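Local coordinates for putative primosome component (PDB 2QGZ), which probably acts as an ATP-binding helicase loader of the primosome, delivering the replicative helicase to DNA, at residues A[138-143]-A[170-175]. Numbering follows the deposited sequence.
Sequences SAILDF and AAMAHE
Two neighbouring helices of a P-loop NTPase fold, 131-146 and 165-179, meet where Met-172 reaches across to Ile-140 and Phe-143. The backbones come close at this point, with CA of Ile-140 and CA of Met-172 6.2 Å apart. Met-172 does most of the touching. Its CG lies anti to the backbone N (chi1 -178°) and SD anti to CA (chi2 -167°), and this extended run carries SD across to helix 131-146; the bend at chi3 turns only the terminal methyl, CE. SD of Met-172 sits 3.7 Å from CG1 of Ile-140. On the Phe-143 side, the same Met-172 SD is 3.9 Å from CD2 of Phe-143. Nearer the Met-172 backbone, CB packs 3.8 Å from the same Ile-140 CG1, while the CG2 branch of the isoleucine lies a little farther off, 4.1 Å from that CB. The sulfur makes a Met-aromatic contact with Phe-143: SD of Met-172 lies 4.6 Å from the centroid of the Phe-143 ring, 39° off its normal, an oblique approach. All three side chains are buried, and the interface between the two segments is apolar. Around it, Ile-140 also packs on Leu-168 and Leu-169 of helix 165-179 and on Leu-155 of strand 154-158, while the Phe-143 ring meets Phe-252 of strand 251-255 edge-to-face. The contact thus joins the helix of the probable Walker A strand-loop-helix to the helix preceding strand 154-158: helices packed against each other beside a central parallel sheet, as in the alpha/beta fold of P-loop NTPases.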
loop_
_atom_site.group_PDB
_atom_site.type_symbol
_atom_site.label_atom_id
_atom_site.label_comp_id
_atom_site.label_asym_id
_atom_site.label_seq_id
_atom_site.Cartn_x
_atom_site.Cartn_y
_atom_site.Cartn_z
ATOM N N SER A 138 -6.876 13.272 5.042
ATOM C CA SER A 138 -8.213 13.535 4.541
ATOM C C SER A 138 -8.611 12.450 3.523
ATOM O O SER A 138 -9.726 11.919 3.568
ATOM C CB SER A 138 -8.233 14.932 3.899
ATOM O OG SER A 138 -9.457 15.205 3.249
ATOM N N ALA A 139 -7.696 12.111 2.614
ATOM C CA ALA A 139 -7.976 11.090 1.604
ATOM C C ALA A 139 -8.116 9.682 2.200
ATOM O O ALA A 139 -8.909 8.875 1.724
ATOM C CB ALA A 139 -6.888 11.091 0.545
ATOM N N ILE A 140 -7.331 9.382 3.227
ATOM C CA ILE A 140 -7.409 8.082 3.870
ATOM C C ILE A 140 -8.777 7.921 4.563
ATOM O O ILE A 140 -9.343 6.832 4.578
ATOM C CB ILE A 140 -6.236 7.909 4.883
ATOM C CG1 ILE A 140 -5.216 6.937 4.308
ATOM C CG2 ILE A 140 -6.718 7.416 6.231
ATOM C CD1 ILE A 140 -4.435 7.503 3.148
ATOM N N LEU A 141 -9.313 9.007 5.116
ATOM C CA LEU A 141 -10.609 8.940 5.786
ATOM C C LEU A 141 -11.745 8.790 4.780
ATOM O O LEU A 141 -12.740 8.127 5.060
ATOM C CB LEU A 141 -10.845 10.180 6.654
ATOM C CG LEU A 141 -9.878 10.363 7.822
ATOM C CD1 LEU A 141 -10.321 11.557 8.658
ATOM C CD2 LEU A 141 -9.840 9.098 8.668
ATOM N N ASP A 142 -11.602 9.412 3.613
ATOM C CA ASP A 142 -12.624 9.296 2.579
ATOM C C ASP A 142 -12.678 7.863 2.082
ATOM O O ASP A 142 -13.756 7.323 1.828
ATOM C CB ASP A 142 -12.322 10.204 1.388
ATOM C CG ASP A 142 -12.517 11.672 1.709
ATOM O OD1 ASP A 142 -13.431 11.993 2.517
ATOM O OD2 ASP A 142 -11.765 12.501 1.138
ATOM N N PHE A 143 -11.508 7.251 1.942
ATOM C CA PHE A 143 -11.431 5.886 1.457
ATOM C C PHE A 143 -12.157 4.930 2.391
ATOM O O PHE A 143 -12.972 4.123 1.952
ATOM C CB PHE A 143 -9.979 5.430 1.319
ATOM C CG PHE A 143 -9.845 4.085 0.667
ATOM C CD1 PHE A 143 -9.743 3.976 -0.715
ATOM C CD2 PHE A 143 -9.893 2.919 1.435
ATOM C CE1 PHE A 143 -9.696 2.724 -1.327
ATOM C CE2 PHE A 143 -9.846 1.668 0.838
ATOM C CZ PHE A 143 -9.748 1.567 -0.552
ATOM N N ALA A 170 -1.023 1.933 7.204
ATOM C CA ALA A 170 -1.311 0.857 8.144
ATOM C C ALA A 170 -2.479 1.283 9.044
ATOM O O ALA A 170 -3.316 0.453 9.441
ATOM C CB ALA A 170 -0.093 0.552 8.982
ATOM N N ALA A 171 -2.541 2.573 9.369
ATOM C CA ALA A 171 -3.624 3.069 10.209
ATOM C C ALA A 171 -4.944 2.958 9.450
ATOM O O ALA A 171 -6.005 2.717 10.042
ATOM C CB ALA A 171 -3.371 4.513 10.603
ATOM N N MET A 172 -4.876 3.155 8.138
ATOM C CA MET A 172 -6.062 3.053 7.289
ATOM C C MET A 172 -6.528 1.593 7.310
ATOM O O MET A 172 -7.721 1.324 7.421
ATOM C CB MET A 172 -5.737 3.476 5.848
ATOM C CG MET A 172 -6.922 3.459 4.898
ATOM S SD MET A 172 -6.428 3.584 3.150
ATOM C CE MET A 172 -5.624 1.957 2.932
ATOM N N ALA A 173 -5.584 0.658 7.214
ATOM C CA ALA A 173 -5.916 -0.771 7.227
ATOM C C ALA A 173 -6.567 -1.166 8.554
ATOM O O ALA A 173 -7.487 -1.982 8.591
ATOM C CB ALA A 173 -4.655 -1.618 6.996
ATOM N N HIS A 174 -6.077 -0.585 9.643
ATOM C CA HIS A 174 -6.612 -0.887 10.961
ATOM C C HIS A 174 -8.034 -0.357 11.109
ATOM O O HIS A 174 -8.876 -0.999 11.732
ATOM C CB HIS A 174 -5.719 -0.288 12.039
ATOM C CG HIS A 174 -5.984 -0.827 13.407
ATOM N ND1 HIS A 174 -7.068 -0.436 14.166
ATOM C CD2 HIS A 174 -5.319 -1.753 14.142
ATOM C CE1 HIS A 174 -7.058 -1.098 15.310
ATOM N NE2 HIS A 174 -6.009 -1.902 15.321
ATOM N N GLU A 175 -8.304 0.804 10.523
ATOM C CA GLU A 175 -9.626 1.406 10.598
ATOM C C GLU A 175 -10.605 0.657 9.682
ATOM O O GLU A 175 -11.794 0.535 9.993
ATOM C CB GLU A 175 -9.535 2.877 10.207
ATOM C CG GLU A 175 -10.729 3.720 10.577
ATOM C CD GLU A 175 -10.872 3.940 12.075
ATOM O OE1 GLU A 175 -9.859 3.874 12.811
ATOM O OE2 GLU A 175 -12.008 4.209 12.517
#